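Local coordinates for protein transcription regulator (Haloarcula marismortui ATCC 43049, PDB 3CRJ) that probably binds regulatory DNA and represses transcription, as a dimeric TetR-family regulator with a helix-turn-helix domain joined to an all-helical C-terminal domain, at residues L138-N143 with A156-T160; S162-I166 with T189-Y193; Q15-I19 with E43-S47; H30-D34 with E112-Q116. One frame throughout, in Å; residues are numbered along the deposited sequence.

Contact 1 (L138-N143 with A156-T160); sequences LKAVIN and AEHVT
A helix-on-helix packing contact in the C-terminal domain joins the later part of helix 121-148 to the first turns of helix 156-176, which follows it after a short connection. Both segments are helical throughout; they cross obliquely at 127°, nearer perpendicular than antiparallel, with axes 9.3 Å apart at closest approach, and the CA atoms of Lys139 and Thr160 lie 5.7 Å apart. Such packing of consecutive helices builds the all-helical C-terminal domain of a TetR-type regulator. Ala156 and Thr160, both pointing at the other helix, are small enough for this approach. Ile142, in the mt rotamer, points into the interface: its CD1 is 3.9 Å from Val159 CG1, and its CG2 is 4.2 Å from Ala156 CB. Leu138 CB sits 4.2 Å from Thr160 CB. At the outer margin Lys139 lays its aliphatic chain over Ala156 (CG to CB 4.0 Å) and carries NZ to 4.4 Å from Glu157 OE2, too far for a salt bridge; Glu157 is paired instead with Arg135, one turn earlier on the first helix. On the inner side Val159 continues onto helix 181-198, and Leu138 packs on Leu89 of helix 85-97.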
loop_
_atom_site.group_PDB
_atom_site.type_symbol
_atom_site.label_atom_id
_atom_site.label_comp_id
_atom_site.label_asym_id
_atom_site.label_seq_id
_atom_site.Cartn_x
_atom_site.Cartn_y
_atom_site.Cartn_z
ATOM N N LEU A 138 2.957 -16.555 -9.781
ATOM C CA LEU A 138 1.502 -16.630 -9.713
ATOM C C LEU A 138 0.856 -16.918 -11.067
ATOM O O LEU A 138 0.057 -17.851 -11.192
ATOM C CB LEU A 138 0.939 -15.340 -9.132
ATOM C CG LEU A 138 0.970 -15.276 -7.603
ATOM C CD1 LEU A 138 0.413 -13.935 -7.157
ATOM C CD2 LEU A 138 0.198 -16.416 -6.998
ATOM N N LYS A 139 1.203 -16.133 -12.085
ATOM C CA LYS A 139 0.792 -16.450 -13.440
ATOM C C LYS A 139 1.140 -17.877 -13.895
ATOM O O LYS A 139 0.330 -18.537 -14.557
ATOM C CB LYS A 139 1.373 -15.461 -14.412
ATOM C CG LYS A 139 0.625 -15.418 -15.717
ATOM C CD LYS A 139 0.921 -14.125 -16.427
ATOM C CE LYS A 139 2.372 -14.074 -16.923
ATOM N NZ LYS A 139 2.632 -15.077 -17.964
ATOM N N ALA A 140 2.319 -18.357 -13.511
ATOM C CA ALA A 140 2.750 -19.710 -13.865
ATOM C C ALA A 140 1.860 -20.810 -13.321
ATOM O O ALA A 140 1.636 -21.779 -14.004
ATOM C CB ALA A 140 4.205 -19.960 -13.458
ATOM N N VAL A 141 1.334 -20.675 -12.111
ATOM C CA VAL A 141 0.532 -21.774 -11.595
ATOM C C VAL A 141 -0.870 -21.671 -12.186
ATOM O O VAL A 141 -1.490 -22.689 -12.529
ATOM C CB VAL A 141 0.568 -21.909 -10.064
ATOM C CG1 VAL A 141 0.131 -20.629 -9.391
ATOM C CG2 VAL A 141 -0.297 -23.085 -9.617
ATOM N N ILE A 142 -1.322 -20.433 -12.376
ATOM C CA ILE A 142 -2.592 -20.186 -13.060
ATOM C C ILE A 142 -2.569 -20.732 -14.477
ATOM O O ILE A 142 -3.562 -21.307 -14.970
ATOM C CB ILE A 142 -2.971 -18.688 -13.072
ATOM C CG1 ILE A 142 -3.317 -18.226 -11.644
ATOM C CG2 ILE A 142 -4.145 -18.452 -14.045
ATOM C CD1 ILE A 142 -3.576 -16.726 -11.505
ATOM N N ASN A 143 -1.438 -20.574 -15.148
ATOM C CA ASN A 143 -1.358 -21.098 -16.500
ATOM C C ASN A 143 -1.376 -22.607 -16.484
ATOM O O ASN A 143 -2.057 -23.214 -17.296
ATOM C CB ASN A 143 -0.151 -20.535 -17.251
ATOM C CG ASN A 143 -0.468 -19.222 -17.964
ATOM O OD1 ASN A 143 -1.591 -19.013 -18.423
ATOM N ND2 ASN A 143 0.520 -18.334 -18.061
ATOM N N ALA A 156 -5.019 -14.591 -17.803
ATOM C CA ALA A 156 -4.071 -14.903 -16.732
ATOM C C ALA A 156 -3.370 -13.666 -16.249
ATOM O O ALA A 156 -3.237 -13.488 -15.050
ATOM C CB ALA A 156 -3.056 -15.934 -17.180
ATOM N N GLU A 157 -2.943 -12.792 -17.159
ATOM C CA GLU A 157 -2.248 -11.587 -16.714
ATOM C C GLU A 157 -3.112 -10.768 -15.767
ATOM O O GLU A 157 -2.619 -10.255 -14.781
ATOM C CB GLU A 157 -1.726 -10.734 -17.875
ATOM C CG GLU A 157 -0.197 -10.878 -18.117
ATOM C CD GLU A 157 0.702 -10.419 -16.927
ATOM O OE1 GLU A 157 0.312 -9.512 -16.141
ATOM O OE2 GLU A 157 1.829 -10.958 -16.786
ATOM N N HIS A 158 -4.402 -10.684 -16.064
ATOM C CA HIS A 158 -5.301 -9.865 -15.293
ATOM C C HIS A 158 -5.750 -10.505 -13.998
ATOM O O HIS A 158 -5.903 -9.836 -12.990
ATOM C CB HIS A 158 -6.534 -9.461 -16.069
ATOM C CG HIS A 158 -7.509 -8.747 -15.211
ATOM N ND1 HIS A 158 -7.376 -7.413 -14.913
ATOM C CD2 HIS A 158 -8.563 -9.201 -14.488
ATOM C CE1 HIS A 158 -8.334 -7.063 -14.070
ATOM N NE2 HIS A 158 -9.063 -8.132 -13.792
ATOM N N VAL A 159 -6.001 -11.799 -14.022
ATOM C CA VAL A 159 -6.197 -12.475 -12.750
ATOM C C VAL A 159 -4.989 -12.285 -11.829
ATOM O O VAL A 159 -5.165 -11.948 -10.653
ATOM C CB VAL A 159 -6.636 -13.961 -12.903
ATOM C CG1 VAL A 159 -6.809 -14.604 -11.563
ATOM C CG2 VAL A 159 -7.936 -14.022 -13.636
ATOM N N THR A 160 -3.765 -12.440 -12.329
ATOM C CA THR A 160 -2.641 -12.357 -11.383
ATOM C C THR A 160 -2.350 -10.918 -10.932
ATOM O O THR A 160 -1.924 -10.687 -9.799
ATOM C CB THR A 160 -1.370 -13.144 -11.820
ATOM O OG1 THR A 160 -0.225 -12.277 -11.930
ATOM C CG2 THR A 160 -1.609 -13.914 -13.090
#

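Contact 2 (S162-I166 with T189-Y193); sequences SLLTI and TASEY
Apolar packing makes up most of this buried contact between helix 156-176 and helix 181-198, the last two helices of the TetR-type C-terminal domain. Segments 162-166 and 189-193 run nearly antiparallel, at 162°, and their axes approach to 10.1 Å; the CA atoms of Leu163 and Ala190 are 6.2 Å apart. Ile166 and Leu163, both mt, pack against the small Ala190: Leu163 CD2 is 3.9 Å from Ala190 CB, and Ile166 CG2 is 4.2 Å from the same atom. Ile166 CD1 reaches Thr189 CG2 at 3.9 Å and Tyr193 CB at 4.0 Å, and Leu163 CD2 lies 4.2 Å from Tyr193 CD2. Alanine suits the middle because it leaves room for both branched chains. The polar component lies at the end of the Tyr193 side chain, whose t chi1 carries the ring toward helix 156-176, so that Tyr193 OH comes 3.0 Å from Ser162 OG. Both hydroxyls have stronger partners in the second subunit: Ser162 bonds to its Thr189, and Tyr193 to its Glu192. Ile166 also packs on its counterpart there. The chemistry is thus that of a dimer interface, with these two helices meeting their copies in a four-helix bundle where hydroxyls find partners across subunits.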
loop_
_atom_site.group_PDB
_atom_site.type_symbol
_atom_site.label_atom_id
_atom_site.label_comp_id
_atom_site.label_asym_id
_atom_site.label_seq_id
_atom_site.Cartn_x
_atom_site.Cartn_y
_atom_site.Cartn_z
ATOM N N SER A 162 -4.752 -8.840 -10.437
ATOM C CA SER A 162 -5.751 -8.766 -9.395
ATOM C C SER A 162 -5.267 -9.311 -8.039
ATOM O O SER A 162 -5.414 -8.643 -6.998
ATOM C CB SER A 162 -7.007 -9.491 -9.837
ATOM O OG SER A 162 -7.835 -8.666 -10.649
ATOM N N LEU A 163 -4.678 -10.501 -8.031
ATOM C CA LEU A 163 -4.133 -11.012 -6.781
ATOM C C LEU A 163 -2.997 -10.132 -6.270
ATOM O O LEU A 163 -2.745 -10.060 -5.048
ATOM C CB LEU A 163 -3.673 -12.452 -6.899
ATOM C CG LEU A 163 -4.772 -13.474 -7.127
ATOM C CD1 LEU A 163 -4.167 -14.786 -7.570
ATOM C CD2 LEU A 163 -5.550 -13.665 -5.850
ATOM N N LEU A 164 -2.318 -9.452 -7.186
ATOM C CA LEU A 164 -1.194 -8.599 -6.778
ATOM C C LEU A 164 -1.716 -7.412 -6.004
ATOM O O LEU A 164 -1.071 -6.959 -5.050
ATOM C CB LEU A 164 -0.399 -8.101 -7.988
ATOM C CG LEU A 164 0.925 -8.765 -8.370
ATOM C CD1 LEU A 164 1.046 -10.203 -7.839
ATOM C CD2 LEU A 164 1.105 -8.714 -9.907
ATOM N N THR A 165 -2.875 -6.913 -6.435
ATOM C CA THR A 165 -3.468 -5.754 -5.815
ATOM C C THR A 165 -3.935 -6.091 -4.409
ATOM O O THR A 165 -3.595 -5.392 -3.448
ATOM C CB THR A 165 -4.604 -5.172 -6.656
ATOM O OG1 THR A 165 -4.102 -4.850 -7.962
ATOM C CG2 THR A 165 -5.143 -3.914 -5.986
ATOM N N ILE A 166 -4.681 -7.183 -4.294
ATOM C CA ILE A 166 -5.097 -7.717 -2.993
ATOM C C ILE A 166 -3.862 -7.809 -2.102
ATOM O O ILE A 166 -3.851 -7.216 -1.034
ATOM C CB ILE A 166 -5.881 -9.068 -3.139
ATOM C CG1 ILE A 166 -7.198 -8.815 -3.864
ATOM C CG2 ILE A 166 -6.116 -9.754 -1.793
ATOM C CD1 ILE A 166 -7.755 -10.028 -4.554
ATOM N N THR A 189 -10.134 -12.824 0.849
ATOM C CA THR A 189 -10.416 -12.105 -0.385
ATOM C C THR A 189 -9.705 -12.792 -1.559
ATOM O O THR A 189 -10.355 -13.163 -2.557
ATOM C CB THR A 189 -9.970 -10.668 -0.267
ATOM O OG1 THR A 189 -10.661 -10.061 0.826
ATOM C CG2 THR A 189 -10.267 -9.896 -1.544
ATOM N N ALA A 190 -8.396 -13.012 -1.428
ATOM C CA ALA A 190 -7.658 -13.760 -2.438
ATOM C C ALA A 190 -8.316 -15.102 -2.806
ATOM O O ALA A 190 -8.446 -15.396 -3.981
ATOM C CB ALA A 190 -6.207 -13.968 -2.020
ATOM N N SER A 191 -8.740 -15.920 -1.844
ATOM C CA SER A 191 -9.407 -17.170 -2.239
ATOM C C SER A 191 -10.735 -16.938 -2.941
ATOM O O SER A 191 -10.973 -17.504 -4.000
ATOM C CB SER A 191 -9.585 -18.167 -1.085
ATOM O OG SER A 191 -8.543 -19.126 -1.173
ATOM N N GLU A 192 -11.586 -16.086 -2.372
ATOM C CA GLU A 192 -12.861 -15.776 -3.002
ATOM C C GLU A 192 -12.632 -15.282 -4.419
ATOM O O GLU A 192 -13.267 -15.774 -5.368
ATOM C CB GLU A 192 -13.644 -14.746 -2.186
ATOM C CG GLU A 192 -14.225 -15.280 -0.907
ATOM C CD GLU A 192 -14.545 -14.194 0.098
ATOM O OE1 GLU A 192 -14.048 -13.062 -0.043
ATOM O OE2 GLU A 192 -15.288 -14.473 1.059
ATOM N N TYR A 193 -11.697 -14.347 -4.575
ATOM C CA TYR A 193 -11.453 -13.775 -5.885
ATOM C C TYR A 193 -11.048 -14.846 -6.866
ATOM O O TYR A 193 -11.584 -14.909 -7.986
ATOM C CB TYR A 193 -10.378 -12.689 -5.879
ATOM C CG TYR A 193 -10.153 -12.192 -7.280
ATOM C CD1 TYR A 193 -11.113 -11.400 -7.914
ATOM C CD2 TYR A 193 -9.025 -12.566 -7.996
ATOM C CE1 TYR A 193 -10.940 -10.974 -9.197
ATOM C CE2 TYR A 193 -8.841 -12.159 -9.302
ATOM C CZ TYR A 193 -9.805 -11.362 -9.898
ATOM O OH TYR A 193 -9.640 -10.959 -11.202
#

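Contact 3 (Q15-I19 with E43-S47); sequences QTEEI and EYGKS
Tyr44, at the end of helix 37-44, is the centre of this contact, its ring lying against the side of helix 12-30. With chi1 t, the side chain points at segment 15-19, and the CA atoms of Tyr44 and Ile19 are 6.0 Å apart. Ile19, in the mt rotamer, covers one face of the ring in a CH-pi contact: CG1 stands 3.6 Å from the ring centroid, 7° off the normal, and 3.7 Å from Tyr44 CZ. Glu18 meets the ring edge, its CB 3.7 Å from Tyr44 CE1; its OE2 is 4.1 Å from Lys46 NZ, opposite charges near each other but not paired. One turn earlier, the aliphatic part of Gln15 makes a van der Waals contact, CG lying 3.2 Å from Tyr44 OH. The chain turns away at Gly45, whose positive phi (96°) would press a side chain against the preceding carbonyl, so glycine fits; Ser47 then N-caps helix 48-52, its OG accepting from Ala49 N. This turn belongs to the predicted helix-turn-helix, the DNA-binding motif of the family. Helix 12-30 packs against the motif's first helix, Tyr44 also touching Ala22; helix 48-52, the second, places Ala50 on Tyr44 and Val51 on Ile19.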
loop_
_atom_site.group_PDB
_atom_site.type_symbol
_atom_site.label_atom_id
_atom_site.label_comp_id
_atom_site.label_asym_id
_atom_site.label_seq_id
_atom_site.Cartn_x
_atom_site.Cartn_y
_atom_site.Cartn_z
ATOM N N GLN A 15 30.287 -12.211 5.924
ATOM C CA GLN A 15 30.140 -10.829 6.392
ATOM C C GLN A 15 28.865 -10.156 5.896
ATOM O O GLN A 15 28.203 -9.435 6.640
ATOM C CB GLN A 15 31.340 -9.999 5.932
ATOM C CG GLN A 15 32.379 -9.695 6.994
ATOM C CD GLN A 15 32.867 -10.931 7.698
ATOM O OE1 GLN A 15 32.220 -11.425 8.626
ATOM N NE2 GLN A 15 34.019 -11.434 7.275
ATOM N N THR A 16 28.556 -10.370 4.623
ATOM C CA THR A 16 27.356 -9.847 3.994
ATOM C C THR A 16 26.122 -10.314 4.788
ATOM O O THR A 16 25.327 -9.490 5.253
ATOM C CB THR A 16 27.323 -10.295 2.503
ATOM O OG1 THR A 16 28.526 -9.859 1.854
ATOM C CG2 THR A 16 26.132 -9.728 1.760
ATOM N N GLU A 17 26.006 -11.629 4.976
ATOM C CA GLU A 17 24.924 -12.256 5.738
ATOM C C GLU A 17 24.785 -11.741 7.178
ATOM O O GLU A 17 23.694 -11.350 7.602
ATOM C CB GLU A 17 25.124 -13.765 5.745
ATOM C CG GLU A 17 24.357 -14.509 4.672
ATOM C CD GLU A 17 23.161 -15.252 5.245
ATOM O OE1 GLU A 17 22.510 -14.708 6.155
ATOM O OE2 GLU A 17 22.881 -16.386 4.798
ATOM N N GLU A 18 25.886 -11.748 7.927
ATOM C CA GLU A 18 25.908 -11.177 9.268
ATOM C C GLU A 18 25.484 -9.717 9.236
ATOM O O GLU A 18 24.780 -9.262 10.145
ATOM C CB GLU A 18 27.308 -11.243 9.870
ATOM C CG GLU A 18 27.639 -12.463 10.682
ATOM C CD GLU A 18 28.899 -12.237 11.488
ATOM O OE1 GLU A 18 28.819 -11.515 12.503
ATOM O OE2 GLU A 18 29.972 -12.749 11.111
ATOM N N ILE A 19 25.921 -8.987 8.202
ATOM C CA ILE A 19 25.500 -7.586 8.030
ATOM C C ILE A 19 24.026 -7.451 7.638
ATOM O O ILE A 19 23.341 -6.580 8.162
ATOM C CB ILE A 19 26.421 -6.768 7.083
ATOM C CG1 ILE A 19 27.779 -6.489 7.760
ATOM C CG2 ILE A 19 25.758 -5.449 6.716
ATOM C CD1 ILE A 19 28.817 -5.767 6.876
ATOM N N GLU A 43 24.533 -3.147 15.780
ATOM C CA GLU A 43 23.898 -4.449 15.769
ATOM C C GLU A 43 24.784 -5.565 15.213
ATOM O O GLU A 43 24.585 -6.732 15.525
ATOM C CB GLU A 43 22.561 -4.369 15.043
ATOM C CG GLU A 43 21.407 -4.032 15.986
ATOM C CD GLU A 43 20.913 -5.235 16.758
ATOM O OE1 GLU A 43 21.527 -6.314 16.648
ATOM O OE2 GLU A 43 19.908 -5.097 17.480
ATOM N N TYR A 44 25.768 -5.184 14.408
ATOM C CA TYR A 44 26.682 -6.123 13.771
ATOM C C TYR A 44 27.793 -6.507 14.744
ATOM O O TYR A 44 28.303 -7.624 14.710
ATOM C CB TYR A 44 27.210 -5.489 12.481
ATOM C CG TYR A 44 28.312 -6.205 11.742
ATOM C CD1 TYR A 44 28.236 -7.574 11.450
ATOM C CD2 TYR A 44 29.403 -5.494 11.267
ATOM C CE1 TYR A 44 29.259 -8.227 10.735
ATOM C CE2 TYR A 44 30.434 -6.131 10.545
ATOM C CZ TYR A 44 30.356 -7.490 10.281
ATOM O OH TYR A 44 31.375 -8.093 9.569
ATOM N N GLY A 45 28.135 -5.579 15.630
ATOM C CA GLY A 45 29.065 -5.853 16.718
ATOM C C GLY A 45 30.466 -5.439 16.350
ATOM O O GLY A 45 31.367 -5.443 17.191
ATOM N N LYS A 46 30.644 -5.078 15.085
ATOM C CA LYS A 46 31.921 -4.583 14.599
ATOM C C LYS A 46 31.915 -3.076 14.377
ATOM O O LYS A 46 30.868 -2.446 14.405
ATOM C CB LYS A 46 32.327 -5.311 13.317
ATOM C CG LYS A 46 33.223 -6.523 13.550
ATOM C CD LYS A 46 32.444 -7.821 13.403
ATOM C CE LYS A 46 33.394 -9.036 13.365
ATOM N NZ LYS A 46 32.772 -10.222 12.671
ATOM N N SER A 47 33.110 -2.516 14.206
ATOM C CA SER A 47 33.336 -1.139 13.773
ATOM C C SER A 47 32.417 -0.661 12.644
ATOM O O SER A 47 31.982 -1.445 11.800
ATOM C CB SER A 47 34.773 -1.012 13.286
ATOM O OG SER A 47 34.886 0.071 12.385
#

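Contact 4 (H30-D34 with E112-Q116); sequences HGYAD and EMRSQ
The carboxylate of Glu112, on helix 104-115, receives two backbone hydrogen bonds from the loop after helix 12-30: Tyr32 N to Glu112 OE1 at 3.2 Å (158° at the hydrogen) and Ala33 N to Glu112 OE2 at 3.3 Å (155°). Two successive amides of a turn thus share one acidic group, which an extended mt glutamate is long enough to present. Tyr119 of the second subunit also hydrogen-bonds to OE1, so the charge is held from the dimer partner as well. Gly31, with phi 77° and psi 178°, ends helix 12-30 and brings these amides round; the positive phi by itself favours glycine, and a CB there would come within about 3.2 Å of Glu112 OE1. The nearest CA pair, Tyr32 and Glu112, is 6.4 Å apart. The contact joins the DNA-binding domain to the C-terminal domain, the junction through which TetR-family regulators commonly relay ligand binding to DNA affinity. Tyr32, with chi1 t, directs its ring into that junction. Its CD1 is 3.6 Å from CG of Met113, a selenomethionine whose SE lies 5.4 Å from the ring centroid, an oblique Met-aromatic contact. Farther out, Tyr32 OH is hydrogen-bonded to Lys120, and its ring has a cation-pi contact with Lys58. Phe123 of helix 121-148 and Leu62 of helix 58-78 also pack on Tyr32, and Met113 rests on Phe127 and Leu66.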
loop_
_atom_site.group_PDB
_atom_site.type_symbol
_atom_site.label_atom_id
_atom_site.label_comp_id
_atom_site.label_asym_id
_atom_site.label_seq_id
_atom_site.Cartn_x
_atom_site.Cartn_y
_atom_site.Cartn_z
ATOM N N HIS A 30 14.529 0.584 14.742
ATOM C CA HIS A 30 14.557 2.031 14.511
ATOM C C HIS A 30 13.682 2.547 13.399
ATOM O O HIS A 30 13.475 3.762 13.302
ATOM C CB HIS A 30 15.964 2.497 14.214
ATOM C CG HIS A 30 16.926 2.227 15.316
ATOM N ND1 HIS A 30 16.836 2.843 16.545
ATOM C CD2 HIS A 30 18.008 1.411 15.378
ATOM C CE1 HIS A 30 17.827 2.427 17.315
ATOM N NE2 HIS A 30 18.548 1.550 16.636
ATOM N N GLY A 31 13.203 1.646 12.547
ATOM C CA GLY A 31 12.469 2.033 11.351
ATOM C C GLY A 31 13.418 2.532 10.279
ATOM O O GLY A 31 14.630 2.622 10.494
ATOM N N TYR A 32 12.869 2.879 9.120
ATOM C CA TYR A 32 13.708 3.393 8.044
ATOM C C TYR A 32 14.345 4.743 8.393
ATOM O O TYR A 32 15.548 4.873 8.360
ATOM C CB TYR A 32 12.961 3.478 6.703
ATOM C CG TYR A 32 13.799 4.193 5.671
ATOM C CD1 TYR A 32 14.873 3.553 5.054
ATOM C CD2 TYR A 32 13.553 5.524 5.349
ATOM C CE1 TYR A 32 15.677 4.225 4.138
ATOM C CE2 TYR A 32 14.353 6.197 4.441
ATOM C CZ TYR A 32 15.411 5.543 3.839
ATOM O OH TYR A 32 16.204 6.212 2.934
ATOM N N ALA A 33 13.541 5.739 8.727
ATOM C CA ALA A 33 14.049 7.110 8.877
ATOM C C ALA A 33 15.266 7.249 9.818
ATOM O O ALA A 33 16.174 8.041 9.588
ATOM C CB ALA A 33 12.926 8.034 9.315
ATOM N N ASP A 34 15.278 6.467 10.882
ATOM C CA ASP A 34 16.256 6.670 11.914
ATOM C C ASP A 34 17.334 5.628 11.834
ATOM O O ASP A 34 18.134 5.500 12.750
ATOM C CB ASP A 34 15.584 6.632 13.285
ATOM C CG ASP A 34 14.903 7.934 13.626
ATOM O OD1 ASP A 34 15.417 8.987 13.208
ATOM O OD2 ASP A 34 13.856 7.914 14.303
ATOM N N GLU A 112 7.668 2.553 4.520
ATOM C CA GLU A 112 8.412 3.800 4.471
ATOM C C GLU A 112 9.272 3.772 3.226
ATOM O O GLU A 112 9.309 4.737 2.462
ATOM C CB GLU A 112 9.314 3.987 5.695
ATOM C CG GLU A 112 8.618 4.157 7.024
ATOM C CD GLU A 112 9.616 4.309 8.171
ATOM O OE1 GLU A 112 9.736 3.363 8.984
ATOM O OE2 GLU A 112 10.301 5.363 8.257
HETATM N N MSE A 113 9.955 2.655 3.018
HETATM C CA MSE A 113 10.852 2.515 1.885
HETATM C C MSE A 113 10.110 2.478 0.554
HETATM O O MSE A 113 10.614 3.007 -0.437
HETATM C CB MSE A 113 11.717 1.277 2.047
HETATM C CG MSE A 113 12.758 1.407 3.114
HETATM SE SE MSE A 113 13.810 -0.209 3.254
HETATM C CE MSE A 113 12.417 -1.464 2.742
ATOM N N ARG A 114 8.914 1.879 0.544
ATOM C CA ARG A 114 8.067 1.862 -0.652
ATOM C C ARG A 114 7.601 3.248 -1.018
ATOM O O ARG A 114 7.566 3.604 -2.194
ATOM C CB ARG A 114 6.850 0.975 -0.481
ATOM C CG ARG A 114 7.111 -0.477 -0.733
ATOM C CD ARG A 114 5.813 -1.277 -0.694
ATOM N NE ARG A 114 6.045 -2.705 -0.486
ATOM C CZ ARG A 114 6.040 -3.292 0.714
ATOM N NH1 ARG A 114 5.827 -2.561 1.823
ATOM N NH2 ARG A 114 6.260 -4.610 0.807
ATOM N N SER A 115 7.235 4.030 -0.004
ATOM C CA SER A 115 6.794 5.401 -0.238
ATOM C C SER A 115 7.925 6.251 -0.791
ATOM O O SER A 115 7.670 7.299 -1.357
ATOM C CB SER A 115 6.157 6.023 1.007
ATOM O OG SER A 115 7.129 6.428 1.950
ATOM N N GLN A 116 9.163 5.776 -0.659
ATOM C CA GLN A 116 10.327 6.468 -1.223
ATOM C C GLN A 116 10.810 6.036 -2.597
ATOM O O GLN A 116 11.659 6.683 -3.178
ATOM C CB GLN A 116 11.477 6.427 -0.259
ATOM C CG GLN A 116 11.532 7.665 0.553
ATOM C CD GLN A 116 12.303 7.438 1.799
ATOM O OE1 GLN A 116 12.139 6.400 2.463
ATOM N NE2 GLN A 116 13.167 8.397 2.146
#

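Overall arrangement
Contacts 1 and 2 lie on one side of the chain's centre and share helix 156-176; they touch, with Val159 and Tyr193 packing together and Leu138 against Leu164. Contact 2 is buried and belongs to the dimer interface, whereas contact 1 is partly buried, with an apolar inner side and a charged margin. Contact 3, about 39 Å from contact 1 between centres, is an aromatic and aliphatic contact within the DNA-binding domain, partly open at the surface. Contact 4, about 21 Å from contact 3 between centres, is buried and joins the two domains; its two definite cross-segment hydrogen bonds set it apart from contacts 1 and 3, which have none. Like contact 2, it also touches the second subunit.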